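Sialidase B (PDB 4XJU) cleaves alpha-2,3-, alpha-2,6- and alpha-2,8-glycosidic linkages of terminal sialic acid in oligosaccharides, glycoproteins and glycolipids. Local coordinates at residues A[517-522]-A[546-551]. The protein carries 1 engineered substitution. Sequence-based numbering, arbitrary orientation.
Sequences FFRTTT and IQQTSY. With 19D ((1R,2R,3R,4R,5R,7R)-2-(acetylamino)-7-[(1R)-1,2-dihydroxyethyl]-4-fluoro-3-hydroxy-6,8-dioxabicyclo[3.2.1]octane-5-carboxylic acid), chain G.
Gln-548 brings its amide oxygen alongside the aliphatic start of the Arg-519 side chain, on the catalytic domain of this sialidase, a six-bladed beta-propeller. The turn leaving strand 513-518 meets here the loop between strands 541-542 and 556-560. The backbones come close, but the hydrogen bonds that join the segments run through waters and through the Arg-519 side chain. A water is hydrogen-bonded to Gln-548 OE1 at 2.7 Å and accepts the N-H of Thr-520, its oxygen 2.9 Å from Thr-520 N. The same amide is fixed by Thr-553 N at OE1 and by Thr-574 OG1 at NE2.

At Thr-549 a second water makes the link: it lies 2.8 Å from Thr-549 O and 2.7 Å from Thr-520 O, hydrogen-bonded to each. Thr-549 OG1 sits over the centre of one face of the Tyr-551 ring and is also hydrogen-bonded to Gly-552 N.

Ser-550 supplies the closest backbone approach, a CA-H...O contact of 3.2 Å from Thr-521 CA to Ser-550 O. Thr-521 is presented within an ST turn, in which Thr-520 OG1 accepts the N-H of Thr-522 and is also hydrogen-bonded to Lys-524 O.

Tyr-551 contributes its carbonyl rather than its hydroxyl. Arg-519 NE donates to Tyr-551 O at 2.8 Å with an N-H...O angle of 151°, and NH2 adds a weak bond to the same oxygen, which lies at the guanidinium edge. With CG anti to the backbone N (chi1 174°) and the chain extended, Arg-519 reaches past this carbonyl to the ligand. A salt bridge from NH1 to Glu-503 also restrains the group. Arg-207 and Arg-581 hydrogen-bond the ligand too, completing the arginine triad known from sialidases, which probably binds the substrate carboxylate likewise. One ligand oxygen, O1A, receives both Arg-519 NH1 at 3.2 Å and Arg-519 NH2 at 3.2 Å.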
loop_
_atom_site.group_PDB
_atom_site.type_symbol
_atom_site.label_atom_id
_atom_site.label_comp_id
_atom_site.label_asym_id
_atom_site.label_seq_id
_atom_site.Cartn_x
_atom_site.Cartn_y
_atom_site.Cartn_z
ATOM N N PHE A 517 -3.860 20.208 3.145
ATOM C CA PHE A 517 -2.741 20.011 2.232
ATOM C C PHE A 517 -3.134 18.986 1.179
ATOM O O PHE A 517 -3.707 17.944 1.510
ATOM C CB PHE A 517 -1.514 19.529 3.015
ATOM C CG PHE A 517 -1.041 20.508 4.048
ATOM C CD1 PHE A 517 -0.251 21.584 3.685
ATOM C CD2 PHE A 517 -1.408 20.366 5.381
ATOM C CE1 PHE A 517 0.184 22.496 4.639
ATOM C CE2 PHE A 517 -0.981 21.278 6.339
ATOM C CZ PHE A 517 -0.176 22.341 5.962
ATOM N N PHE A 518 -2.850 19.260 -0.092
ATOM C CA PHE A 518 -3.307 18.334 -1.125
ATOM C C PHE A 518 -2.417 18.139 -2.344
ATOM O O PHE A 518 -1.630 19.020 -2.722
ATOM C CB PHE A 518 -4.772 18.593 -1.547
ATOM C CG PHE A 518 -5.025 19.940 -2.180
ATOM C CD1 PHE A 518 -5.165 21.078 -1.395
ATOM C CD2 PHE A 518 -5.188 20.055 -3.558
ATOM C CE1 PHE A 518 -5.430 22.314 -1.976
ATOM C CE2 PHE A 518 -5.444 21.289 -4.146
ATOM C CZ PHE A 518 -5.568 22.416 -3.353
ATOM N N ARG A 519 -2.568 16.954 -2.931
ATOM C CA ARG A 519 -1.871 16.546 -4.154
ATOM C C ARG A 519 -2.407 17.328 -5.338
ATOM O O ARG A 519 -3.614 17.600 -5.426
ATOM C CB ARG A 519 -2.126 15.049 -4.380
ATOM C CG ARG A 519 -1.605 14.449 -5.680
ATOM C CD ARG A 519 -1.868 12.948 -5.667
ATOM N NE ARG A 519 -1.669 12.306 -6.967
ATOM C CZ ARG A 519 -1.815 11.001 -7.160
ATOM N NH1 ARG A 519 -2.161 10.214 -6.139
ATOM N NH2 ARG A 519 -1.627 10.486 -8.368
ATOM N N THR A 520 -1.512 17.701 -6.248
ATOM C CA THR A 520 -1.907 18.440 -7.446
ATOM C C THR A 520 -1.303 17.819 -8.706
ATOM O O THR A 520 -0.704 16.746 -8.665
ATOM C CB THR A 520 -1.484 19.920 -7.366
ATOM O OG1 THR A 520 -0.068 20.027 -7.554
ATOM C CG2 THR A 520 -1.853 20.511 -6.000
ATOM N N THR A 521 -1.453 18.518 -9.823
ATOM C CA THR A 521 -0.833 18.114 -11.077
ATOM C C THR A 521 0.312 19.065 -11.437
ATOM O O THR A 521 0.784 19.065 -12.568
ATOM C CB THR A 521 -1.859 18.119 -12.208
ATOM O OG1 THR A 521 -2.488 19.402 -12.241
ATOM C CG2 THR A 521 -2.930 17.054 -11.980
ATOM N N THR A 522 0.745 19.879 -10.475
ATOM C CA THR A 522 1.747 20.925 -10.734
ATOM C C THR A 522 3.168 20.604 -10.299
ATOM O O THR A 522 4.086 21.376 -10.582
ATOM C CB THR A 522 1.386 22.264 -10.048
ATOM O OG1 THR A 522 1.457 22.110 -8.626
ATOM C CG2 THR A 522 -0.005 22.725 -10.450
ATOM N N ILE A 546 9.351 21.480 -1.196
ATOM C CA ILE A 546 9.077 20.061 -1.400
ATOM C C ILE A 546 8.702 19.868 -2.867
ATOM O O ILE A 546 7.940 20.652 -3.428
ATOM C CB ILE A 546 7.933 19.533 -0.500
ATOM C CG1 ILE A 546 8.216 19.827 0.977
ATOM C CG2 ILE A 546 7.730 18.022 -0.721
ATOM C CD1 ILE A 546 6.983 19.705 1.875
ATOM N N GLN A 547 9.257 18.837 -3.488
ATOM C CA GLN A 547 8.933 18.532 -4.873
ATOM C C GLN A 547 8.142 17.240 -4.970
ATOM O O GLN A 547 8.419 16.285 -4.257
ATOM C CB GLN A 547 10.222 18.450 -5.701
ATOM C CG GLN A 547 10.815 19.819 -6.017
ATOM C CD GLN A 547 12.327 19.841 -5.955
ATOM O OE1 GLN A 547 12.999 19.007 -6.562
ATOM N NE2 GLN A 547 12.876 20.801 -5.210
ATOM N N GLN A 548 7.151 17.224 -5.855
ATOM C CA GLN A 548 6.481 15.985 -6.201
ATOM C C GLN A 548 6.573 15.820 -7.708
ATOM O O GLN A 548 7.034 16.715 -8.422
ATOM C CB GLN A 548 5.016 16.002 -5.735
ATOM C CG GLN A 548 4.827 15.754 -4.225
ATOM C CD GLN A 548 3.444 15.229 -3.898
ATOM O OE1 GLN A 548 2.542 15.280 -4.738
ATOM N NE2 GLN A 548 3.270 14.697 -2.685
ATOM N N THR A 549 6.141 14.671 -8.193
ATOM C CA THR A 549 6.100 14.433 -9.624
ATOM C C THR A 549 4.913 15.170 -10.216
ATOM O O THR A 549 4.075 15.683 -9.482
ATOM C CB THR A 549 5.923 12.954 -9.903
ATOM O OG1 THR A 549 4.712 12.514 -9.284
ATOM C CG2 THR A 549 7.104 12.155 -9.349
ATOM N N SER A 550 4.823 15.185 -11.547
ATOM C CA SER A 550 3.691 15.794 -12.239
ATOM C C SER A 550 2.350 15.179 -11.834
ATOM O O SER A 550 1.331 15.870 -11.763
ATOM C CB SER A 550 3.876 15.680 -13.758
ATOM O OG SER A 550 4.010 14.319 -14.130
ATOM N N TYR A 551 2.338 13.876 -11.583
ATOM C CA TYR A 551 1.090 13.205 -11.221
ATOM C C TYR A 551 0.819 13.291 -9.723
ATOM O O TYR A 551 -0.333 13.222 -9.304
ATOM C CB TYR A 551 1.078 11.745 -11.696
ATOM C CG TYR A 551 2.328 10.988 -11.330
ATOM C CD1 TYR A 551 2.440 10.347 -10.094
ATOM C CD2 TYR A 551 3.394 10.899 -12.215
ATOM C CE1 TYR A 551 3.580 9.654 -9.751
ATOM C CE2 TYR A 551 4.542 10.198 -11.872
ATOM C CZ TYR A 551 4.619 9.580 -10.644
ATOM O OH TYR A 551 5.752 8.878 -10.295
HETATM C C1 19D G . -2.297 6.263 -7.279
HETATM O O1A 19D G . -2.055 7.424 -7.731
HETATM O O1B 19D G . -1.416 5.459 -6.932
HETATM C C2 19D G . -3.748 5.873 -7.183
HETATM C C3 19D G . -4.098 4.908 -6.025
HETATM C C4 19D G . -5.554 5.180 -5.481
HETATM O O4 19D G . -5.990 4.016 -4.776
HETATM C C5 19D G . -6.544 5.496 -6.728
HETATM N N5 19D G . -7.890 5.741 -6.228
HETATM C C6 19D G . -5.875 6.563 -7.617
HETATM O O6 19D G . -4.620 7.006 -7.096
HETATM C C7 19D G . -5.339 5.853 -8.857
HETATM O O7 19D G . -4.069 5.273 -8.437
HETATM C C8 19D G . -5.233 6.680 -10.156
HETATM O O8 19D G . -4.412 7.858 -10.059
HETATM C C9 19D G . -6.612 7.105 -10.652
HETATM O O9 19D G . -7.126 8.208 -9.904
HETATM C C10 19D G . -8.933 5.387 -6.979
HETATM O O10 19D G . -8.795 4.861 -8.080
HETATM C C11 19D G . -10.272 5.666 -6.389
HETATM F F1 19D G . -3.869 3.874 -6.336
HETATM O O HOH W 1 1.947 17.239 -8.672
HETATM O O HOH W 2 1.337 17.357 -5.966
#